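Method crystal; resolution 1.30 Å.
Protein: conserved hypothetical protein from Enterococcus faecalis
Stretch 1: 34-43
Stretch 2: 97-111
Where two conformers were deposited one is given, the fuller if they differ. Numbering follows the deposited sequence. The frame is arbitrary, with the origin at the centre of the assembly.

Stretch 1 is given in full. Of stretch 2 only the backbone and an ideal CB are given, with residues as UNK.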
ATOM      1  N   PHE A  34      -4.546   1.273  -0.402  1.00  9.74           N
ATOM      2  CA  PHE A  34      -3.895   2.472  -0.931  1.00  9.51           C
ATOM      3  C   PHE A  34      -2.923   2.967   0.127  1.00  9.80           C
ATOM      4  O   PHE A  34      -3.326   3.339   1.231  1.00  9.98           O
ATOM      5  CB  PHE A  34      -4.923   3.571  -1.240  1.00  9.95           C
ATOM      6  CG  PHE A  34      -5.763   3.304  -2.457  1.00 10.74           C
ATOM      7  CD1 PHE A  34      -6.910   2.510  -2.374  1.00 11.81           C
ATOM      8  CD2 PHE A  34      -5.406   3.839  -3.697  1.00 11.03           C
ATOM      9  CE1 PHE A  34      -7.701   2.273  -3.500  1.00 12.64           C
ATOM     10  CE2 PHE A  34      -6.177   3.600  -4.818  1.00 11.56           C
ATOM     11  CZ  PHE A  34      -7.317   2.817  -4.727  1.00 12.14           C
ATOM     12  N   ILE A  35      -1.638   2.946  -0.206  1.00 10.01           N
ATOM     13  CA  ILE A  35      -0.611   3.304   0.754  1.00 10.79           C
ATOM     14  C   ILE A  35       0.482   4.138   0.086  1.00 10.52           C
ATOM     15  O   ILE A  35       0.643   4.138  -1.142  1.00 10.45           O
ATOM     16  CB  ILE A  35       0.047   2.069   1.440  1.00 12.07           C
ATOM     17  CG1 ILE A  35       0.749   1.191   0.418  1.00 12.38           C
ATOM     18  CG2 ILE A  35      -0.971   1.265   2.296  1.00 12.95           C
ATOM     19  CD1 ILE A  35       1.682   0.167   1.071  1.00 14.39           C
ATOM     20  N   ASN A  36       1.234   4.855   0.910  1.00  9.19           N
ATOM     21  CA  ASN A  36       2.473   5.474   0.463  1.00  9.61           C
ATOM     22  C   ASN A  36       3.537   5.034   1.463  1.00  9.53           C
ATOM     23  O   ASN A  36       3.335   5.124   2.676  1.00 10.32           O
ATOM     24  CB  ASN A  36       2.327   7.003   0.403  1.00 10.04           C
ATOM     25  CG  ASN A  36       3.599   7.698  -0.053  1.00 10.25           C
ATOM     26  OD1 ASN A  36       4.612   7.650   0.634  1.00 10.34           O
ATOM     27  ND2 ASN A  36       3.545   8.355  -1.215  1.00  9.96           N
ATOM     28  N   VAL A  37       4.652   4.520   0.965  1.00  9.67           N
ATOM     29  CA  VAL A  37       5.628   3.868   1.843  0.50  9.63           C
ATOM     30  C   VAL A  37       6.398   4.804   2.748  1.00  9.84           C
ATOM     31  O   VAL A  37       7.086   4.343   3.651  1.00 10.29           O
ATOM     32  CB  VAL A  37       6.623   2.927   1.109  0.50 10.07           C
ATOM     33  CG1 VAL A  37       5.897   1.774   0.461  0.50 11.11           C
ATOM     34  CG2 VAL A  37       7.530   3.697   0.130  0.50  6.81           C
ATOM     35  N   ARG A  38       6.282   6.118   2.536  1.00  9.99           N
ATOM     36  CA  ARG A  38       6.884   7.065   3.493  1.00 10.11           C
ATOM     37  C   ARG A  38       5.943   7.414   4.639  1.00  9.72           C
ATOM     38  O   ARG A  38       6.345   8.000   5.635  1.00 10.41           O
ATOM     39  CB  ARG A  38       7.363   8.348   2.807  1.00 10.80           C
ATOM     40  CG  ARG A  38       8.447   9.097   3.612  1.00 13.89           C
ATOM     41  CD  ARG A  38       7.910  10.287   4.371  1.00 15.24           C
ATOM     42  NE  ARG A  38       8.913  10.854   5.278  1.00 14.18           N
ATOM     43  CZ  ARG A  38       9.136  10.416   6.514  1.00 15.05           C
ATOM     44  NH1 ARG A  38       8.436   9.407   7.009  1.00 14.71           N
ATOM     45  NH2 ARG A  38      10.065  10.988   7.265  1.00 15.97           N
ATOM     46  N   CYS A  39       4.677   7.050   4.495  1.00  9.56           N
ATOM     47  CA  CYS A  39       3.694   7.470   5.467  1.00  9.65           C
ATOM     48  C   CYS A  39       3.810   6.670   6.771  1.00 10.04           C
ATOM     49  O   CYS A  39       3.770   5.450   6.742  1.00  9.55           O
ATOM     50  CB  CYS A  39       2.298   7.326   4.847  1.00 10.42           C
ATOM     51  SG  CYS A  39       0.965   7.561   6.024  1.00 10.29           S
ATOM     52  N   PRO A  40       3.899   7.351   7.930  1.00  9.55           N
ATOM     53  CA  PRO A  40       3.989   6.600   9.189  1.00 10.28           C
ATOM     54  C   PRO A  40       2.666   5.937   9.600  1.00  9.64           C
ATOM     55  O   PRO A  40       2.656   4.963  10.373  1.00  9.93           O
ATOM     56  CB  PRO A  40       4.437   7.664  10.190  1.00 10.65           C
ATOM     57  CG  PRO A  40       3.858   8.939   9.651  1.00 11.26           C
ATOM     58  CD  PRO A  40       3.992   8.808   8.146  1.00 10.11           C
ATOM     59  N   TYR A  41       1.557   6.434   9.067  1.00  9.58           N
ATOM     60  CA  TYR A  41       0.265   5.815   9.344  1.00  9.77           C
ATOM     61  C   TYR A  41       0.177   4.515   8.541  1.00  9.97           C
ATOM     62  O   TYR A  41      -0.313   3.505   9.035  1.00  9.53           O
ATOM     63  CB  TYR A  41      -0.889   6.764   9.000  1.00 10.06           C
ATOM     64  CG  TYR A  41      -0.880   8.073   9.754  1.00  9.56           C
ATOM     65  CD1 TYR A  41      -0.006   9.097   9.398  1.00 10.44           C
ATOM     66  CD2 TYR A  41      -1.766   8.297  10.807  1.00 10.13           C
ATOM     67  CE1 TYR A  41      -0.010  10.311  10.070  1.00 10.63           C
ATOM     68  CE2 TYR A  41      -1.771   9.506  11.492  1.00 10.60           C
ATOM     69  CZ  TYR A  41      -0.890  10.508  11.115  1.00 11.37           C
ATOM     70  OH  TYR A  41      -0.880  11.717  11.758  1.00 12.11           O
ATOM     71  N   CYS A  42       0.685   4.540   7.312  1.00  9.80           N
ATOM     72  CA  CYS A  42       0.805   3.327   6.499  1.00 10.10           C
ATOM     73  C   CYS A  42       1.775   2.344   7.147  1.00  9.55           C
ATOM     74  O   CYS A  42       1.525   1.142   7.140  1.00  9.73           O
ATOM     75  CB  CYS A  42       1.253   3.642   5.082  1.00  9.86           C
ATOM     76  SG  CYS A  42       0.029   4.556   4.148  1.00 10.66           S
ATOM     77  N   ARG A  43       2.868   2.853   7.724  1.00 10.00           N
ATOM     78  CA  ARG A  43       3.799   1.998   8.470  0.50 10.08           C
ATOM     79  C   ARG A  43       3.087   1.268   9.611  1.00 10.13           C
ATOM     80  O   ARG A  43       3.282   0.061   9.804  1.00 10.21           O
ATOM     81  CB  ARG A  43       5.005   2.790   8.999  0.50 10.14           C
ATOM     82  CG  ARG A  43       6.010   1.954   9.798  0.50 10.10           C
ATOM     83  CD  ARG A  43       7.204   2.788  10.289  0.50  9.32           C
ATOM     84  NE  ARG A  43       6.766   3.851  11.194  0.50  7.84           N
ATOM     85  CZ  ARG A  43       7.527   4.842  11.645  0.50  8.14           C
ATOM     86  NH1 ARG A  43       8.805   4.921  11.321  0.50  8.80           N
ATOM     87  NH2 ARG A  43       6.987   5.751  12.441  0.50  8.74           N
ATOM     88  N   UNK A  97      10.523  -6.108   0.000  1.00 13.67           N
ATOM     89  CA  UNK A  97      11.059  -4.775  -0.183  1.00 13.33           C
ATOM     90  C   UNK A  97      10.221  -3.735   0.560  1.00 13.08           C
ATOM     91  O   UNK A  97      10.774  -2.860   1.207  1.00 12.44           O
ATOM     92  CB  UNK A  97      11.129  -4.435  -1.673  1.00 13.33           C
ATOM     93  N   UNK A  98       8.895  -3.824   0.473  1.00 12.69           N
ATOM     94  CA  UNK A  98       8.037  -2.908   1.219  1.00 12.13           C
ATOM     95  C   UNK A  98       8.311  -2.999   2.710  1.00 11.65           C
ATOM     96  O   UNK A  98       8.396  -1.982   3.398  1.00 11.53           O
ATOM     97  CB  UNK A  98       6.563  -3.204   0.937  1.00 12.13           C
ATOM     98  N   UNK A  99       8.471  -4.219   3.213  1.00 11.73           N
ATOM     99  CA  UNK A  99       8.805  -4.397   4.619  1.00 12.57           C
ATOM    100  C   UNK A  99      10.115  -3.713   4.989  1.00 12.41           C
ATOM    101  O   UNK A  99      10.209  -3.092   6.039  1.00 13.30           O
ATOM    102  CB  UNK A  99       8.886  -5.888   4.953  1.00 12.57           C
ATOM    103  N   UNK A 100      11.121  -3.834   4.131  1.00 12.07           N
ATOM    104  CA  UNK A 100      12.401  -3.190   4.405  0.50 12.63           C
ATOM    105  C   UNK A 100      12.297  -1.669   4.311  1.00 12.27           C
ATOM    106  O   UNK A 100      12.887  -0.958   5.132  1.00 12.20           O
ATOM    107  CB  UNK A 100      13.467  -3.702   3.434  0.50 12.63           C
ATOM    108  N   UNK A 101      11.555  -1.181   3.317  1.00 11.75           N
ATOM    109  CA  UNK A 101      11.309   0.259   3.182  1.00 11.11           C
ATOM    110  C   UNK A 101      10.644   0.827   4.443  1.00 11.06           C
ATOM    111  O   UNK A 101      11.062   1.861   4.967  1.00 11.55           O
ATOM    112  CB  UNK A 101      10.434   0.534   1.958  1.00 11.11           C
ATOM    113  N   UNK A 102       9.623   0.139   4.947  1.00 10.96           N
ATOM    114  CA  UNK A 102       8.966   0.595   6.160  1.00 11.28           C
ATOM    115  C   UNK A 102       9.898   0.533   7.372  1.00 11.63           C
ATOM    116  O   UNK A 102       9.904   1.449   8.204  1.00 11.97           O
ATOM    117  CB  UNK A 102       7.712  -0.242   6.420  1.00 11.28           C
ATOM    118  N   UNK A 103      10.685  -0.535   7.479  1.00 11.62           N
ATOM    119  CA  UNK A 103      11.586  -0.660   8.619  1.00 11.92           C
ATOM    120  C   UNK A 103      12.658   0.434   8.645  1.00 11.77           C
ATOM    121  O   UNK A 103      13.171   0.774   9.709  1.00 12.90           O
ATOM    122  CB  UNK A 103      12.254  -2.036   8.600  1.00 11.92           C
ATOM    123  N   UNK A 104      12.999   0.968   7.473  1.00 11.86           N
ATOM    124  CA  UNK A 104      14.015   2.008   7.341  1.00 12.02           C
ATOM    125  C   UNK A 104      13.437   3.405   7.078  1.00 12.02           C
ATOM    126  O   UNK A 104      14.175   4.336   6.751  1.00 12.07           O
ATOM    127  CB  UNK A 104      14.975   1.636   6.209  1.00 12.02           C
ATOM    128  N   UNK A 105      12.128   3.563   7.278  1.00 11.85           N
ATOM    129  CA  UNK A 105      11.407   4.772   6.876  1.00 11.79           C
ATOM    130  C   UNK A 105      12.012   6.069   7.404  1.00 12.17           C
ATOM    131  O   UNK A 105      12.049   7.077   6.695  1.00 12.31           O
ATOM    132  CB  UNK A 105       9.954   4.675   7.346  1.00 11.79           C
ATOM    133  N   UNK A 106      12.489   6.053   8.645  1.00 12.92           N
ATOM    134  CA  UNK A 106      13.073   7.264   9.229  1.00 14.44           C
ATOM    135  C   UNK A 106      14.458   7.598   8.689  1.00 14.98           C
ATOM    136  O   UNK A 106      14.903   8.739   8.794  1.00 15.90           O
ATOM    137  CB  UNK A 106      13.152   7.113  10.749  1.00 14.44           C
ATOM    138  N   UNK A 107      15.124   6.600   8.115  1.00 15.28           N
ATOM    139  CA  UNK A 107      16.463   6.765   7.550  1.00 15.90           C
ATOM    140  C   UNK A 107      16.425   7.456   6.203  1.00 15.18           C
ATOM    141  O   UNK A 107      17.224   8.352   5.955  1.00 16.60           O
ATOM    142  CB  UNK A 107      17.154   5.407   7.413  1.00 15.90           C
ATOM    143  N   UNK A 108      15.521   7.028   5.324  1.00 14.27           N
ATOM    144  CA  UNK A 108      15.454   7.608   3.976  1.00 13.47           C
ATOM    145  C   UNK A 108      14.347   8.660   3.850  1.00 13.02           C
ATOM    146  O   UNK A 108      14.369   9.487   2.927  1.00 13.03           O
ATOM    147  CB  UNK A 108      15.230   6.502   2.943  1.00 13.47           C
ATOM    148  N   UNK A 109      13.405   8.661   4.792  1.00 13.05           N
ATOM    149  CA  UNK A 109      12.195   9.478   4.658  1.00 13.01           C
ATOM    150  C   UNK A 109      12.420  10.973   4.731  1.00 13.67           C
ATOM    151  O   UNK A 109      11.563  11.750   4.327  1.00 14.01           O
ATOM    152  CB  UNK A 109      11.195   9.084   5.747  1.00 13.01           C
ATOM    153  N   UNK A 110      13.587  11.367   5.228  1.00 14.21           N
ATOM    154  CA  UNK A 110      13.936  12.783   5.405  0.50 14.12           C
ATOM    155  C   UNK A 110      15.051  13.254   4.476  1.00 15.18           C
ATOM    156  O   UNK A 110      15.636  14.323   4.671  1.00 17.02           O
ATOM    157  CB  UNK A 110      14.353  13.033   6.856  0.50 14.12           C
ATOM    158  N   UNK A 111      15.349  12.457   3.458  1.00 13.69           N
ATOM    159  CA  UNK A 111      16.407  12.786   2.514  1.00 13.61           C
ATOM    160  C   UNK A 111      15.863  13.577   1.329  1.00 13.35           C
ATOM    161  O   UNK A 111      14.647  13.642   1.112  1.00 13.92           O
ATOM    162  CB  UNK A 111      17.097  11.511   2.025  1.00 13.61           C
TER

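Position 97 lies out of reach of stretch 1, with nothing within 5.5 Å of its ideal CB, so the contact sets no rule; it is Ala97. At 98 the CB points sideways, 5.0 Å from Val37 CG1. A branched apolar chain could close that gap, and Leu98 does: its CD2 reaches Val37 CG1 at 3.3 Å, a tight contact.

Positions 99 and 100 are out of reach on the helix, where many residues would serve. They are His99 and Lys100.

Position 101 points toward stretch 1, its ideal CB 4.6 Å from Val37 CB. Any apolar chain of moderate size would suit. The residue is selenomethionine, Met101, and its SE lies 4.1 Å from Val37 CG2, although the end of the chain leads away.

At 102 the CB points sideways, 4.4 Å from Arg43 CG, and beyond it lies a hollow lined by Ile35, Val37, Cys42 and the backbone of Cys39. A large apolar chain, aromatic or long aliphatic, would fit. Phe102 enters with chi1 of -82°. Its CZ lies 4.0 Å from Cys42 CB and 4.2 Å from both Ile35 CD1 and Val37 CG1, with Ile35 meeting the ring at its edge.

Position 103 points away and is Ala103. Position 104 also points away; its phi/psi of -105/14 breaks the helical run, and a small polar residue is plausible there. Thr104 OG1 donates to Lys100 O at 2.8 Å.

Position 105 points toward stretch 1, its ideal CB 4.7 Å from Val37 O and 4.1 Å from Arg43 NH1. Carbonyls invite a donor and the guanidinium an acceptor, so an amide long enough to reach answers best. Gln105, extended (chi1 and chi2 both t), donates from NE2 to Val37 O at 2.8 Å and, weakly, to Cys39 O at 3.1 Å. Its OE1 lies over one face of the Arg43 guanidinium and 2.7 Å from the oxygen of water 1, to which Arg38 NH1 donates.

At 106 the ideal CB is 4.9 Å from Arg43 NH1, and an acidic residue is the obvious choice, though a neutral acceptor could also serve. Asp106 forms a salt bridge, OD2 to Arg43 NH1 at 3.0 Å, while water 3 links its OD1 to Arg43 NH2.

Position 107 is out of reach; Glu107 is there. At 108 no atom of stretch 1 lies near the ideal CB, so only a long or broad side chain could make contact. Trp108, with chi1 of 56°, brings CH2 within 3.9 Å of Val37 CG2, and its NE1 donates to Met101 O at 2.9 Å.

Position 109 admits least: an ideal CB would lie 2.6 Å from Arg38 CZ and 2.4 Å from Gln105 O. Gly109 leaves that space to the guanidinium, and its O accepts from Arg38 NE at 3.0 Å.

At 110, 4.8 Å separate the ideal CB from Arg38 NH2, favouring a polar residue; Asn110 sits at the guanidinium edge. Position 111, out of reach, is Leu111.

Stretch 2, residues 97-111: ALHKMFATQDEWGNL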
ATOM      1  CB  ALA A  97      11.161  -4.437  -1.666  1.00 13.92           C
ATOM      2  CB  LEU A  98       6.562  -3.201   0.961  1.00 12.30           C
ATOM      3  CG  LEU A  98       6.046  -2.821  -0.424  1.00 12.81           C
ATOM      4  CD1 LEU A  98       4.614  -3.333  -0.571  1.00 15.36           C
ATOM      5  CD2 LEU A  98       6.120  -1.316  -0.679  1.00 13.84           C
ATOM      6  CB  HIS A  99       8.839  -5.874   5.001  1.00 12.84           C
ATOM      7  CG  HIS A  99       7.487  -6.505   5.037  1.00 15.15           C
ATOM      8  ND1 HIS A  99       7.291  -7.850   4.825  1.00 17.22           N
ATOM      9  CD2 HIS A  99       6.260  -5.974   5.245  1.00 16.15           C
ATOM     10  CE1 HIS A  99       5.999  -8.124   4.909  1.00 16.95           C
ATOM     11  NE2 HIS A  99       5.350  -7.003   5.169  1.00 15.88           N
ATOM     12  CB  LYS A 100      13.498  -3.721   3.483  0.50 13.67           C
ATOM     13  CG  LYS A 100      14.147  -5.007   3.959  0.50 15.73           C
ATOM     14  CD  LYS A 100      15.389  -5.310   3.135  0.50 18.15           C
ATOM     15  CE  LYS A 100      15.782  -6.774   3.217  0.50 20.08           C
ATOM     16  NZ  LYS A 100      15.026  -7.607   2.234  0.50 21.37           N
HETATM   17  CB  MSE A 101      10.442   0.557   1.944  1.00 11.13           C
HETATM   18  CG  MSE A 101      11.102   0.289   0.601  1.00 11.23           C
HETATM   19 SE   MSE A 101       9.872   0.424  -0.783  1.00  8.32          SE
HETATM   20  CE  MSE A 101      10.975  -0.002  -2.170  1.00 13.30           C
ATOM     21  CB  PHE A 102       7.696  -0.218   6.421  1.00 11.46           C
ATOM     22  CG  PHE A 102       6.483   0.257   5.637  1.00 10.41           C
ATOM     23  CD1 PHE A 102       5.772  -0.622   4.831  1.00 11.19           C
ATOM     24  CD2 PHE A 102       6.050   1.572   5.720  1.00 11.21           C
ATOM     25  CE1 PHE A 102       4.651  -0.206   4.121  1.00 10.57           C
ATOM     26  CE2 PHE A 102       4.927   2.004   5.019  1.00 10.89           C
ATOM     27  CZ  PHE A 102       4.227   1.106   4.226  1.00 10.88           C
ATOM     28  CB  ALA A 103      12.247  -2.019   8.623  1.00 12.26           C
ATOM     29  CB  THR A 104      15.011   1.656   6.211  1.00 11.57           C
ATOM     30  OG1 THR A 104      14.307   1.497   4.963  1.00 11.57           O
ATOM     31  CG2 THR A 104      15.803   0.367   6.556  1.00 11.78           C
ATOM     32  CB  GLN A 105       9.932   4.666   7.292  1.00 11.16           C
ATOM     33  CG  GLN A 105       9.034   5.746   6.711  1.00 11.16           C
ATOM     34  CD  GLN A 105       7.626   5.592   7.200  1.00 10.20           C
ATOM     35  OE1 GLN A 105       7.298   5.998   8.317  1.00 12.12           O
ATOM     36  NE2 GLN A 105       6.790   4.952   6.388  1.00 10.21           N
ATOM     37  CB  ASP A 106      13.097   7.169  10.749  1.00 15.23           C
ATOM     38  CG  ASP A 106      11.713   7.005  11.330  1.00 16.51           C
ATOM     39  OD1 ASP A 106      10.841   7.844  11.027  1.00 17.14           O
ATOM     40  OD2 ASP A 106      11.498   6.026  12.066  1.00 18.94           O
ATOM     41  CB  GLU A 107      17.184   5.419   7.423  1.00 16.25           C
ATOM     42  CG  GLU A 107      17.534   4.799   8.765  1.00 17.85           C
ATOM     43  CD  GLU A 107      18.296   3.485   8.650  1.00 18.02           C
ATOM     44  OE1 GLU A 107      18.821   3.154   7.556  1.00 22.10           O
ATOM     45  OE2 GLU A 107      18.401   2.780   9.676  1.00 22.50           O
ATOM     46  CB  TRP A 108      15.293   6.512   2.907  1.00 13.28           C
ATOM     47  CG  TRP A 108      14.100   5.628   3.117  1.00 11.74           C
ATOM     48  CD1 TRP A 108      14.080   4.401   3.721  1.00 12.91           C
ATOM     49  CD2 TRP A 108      12.749   5.898   2.708  1.00 11.27           C
ATOM     50  NE1 TRP A 108      12.796   3.895   3.723  1.00 11.33           N
ATOM     51  CE2 TRP A 108      11.961   4.801   3.119  1.00 11.37           C
ATOM     52  CE3 TRP A 108      12.128   6.972   2.053  1.00 10.87           C
ATOM     53  CZ2 TRP A 108      10.582   4.746   2.894  1.00 11.47           C
ATOM     54  CZ3 TRP A 108      10.753   6.915   1.824  1.00 11.05           C
ATOM     55  CH2 TRP A 108      10.001   5.810   2.241  1.00 10.96           C
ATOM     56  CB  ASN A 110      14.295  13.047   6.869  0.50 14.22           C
ATOM     57  CG  ASN A 110      13.190  12.608   7.814  0.50 13.37           C
ATOM     58  OD1 ASN A 110      13.332  11.640   8.578  0.50 14.01           O
ATOM     59  ND2 ASN A 110      12.055  13.285   7.727  0.50 14.28           N
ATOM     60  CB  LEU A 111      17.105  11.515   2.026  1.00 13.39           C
ATOM     61  CG  LEU A 111      17.723  10.607   3.094  1.00 13.32           C
ATOM     62  CD1 LEU A 111      18.307   9.372   2.439  1.00 14.13           C
ATOM     63  CD2 LEU A 111      18.777  11.333   3.916  1.00 13.86           C
TER
HETATM   64  O   HOH W   1       8.561   7.965   9.579  1.00 14.47           O
HETATM   65  O   HOH W   2      10.922  10.450   9.989  1.00 20.18           O
HETATM   66  O   HOH W   3       9.194   7.734  13.377  1.00 25.38           O
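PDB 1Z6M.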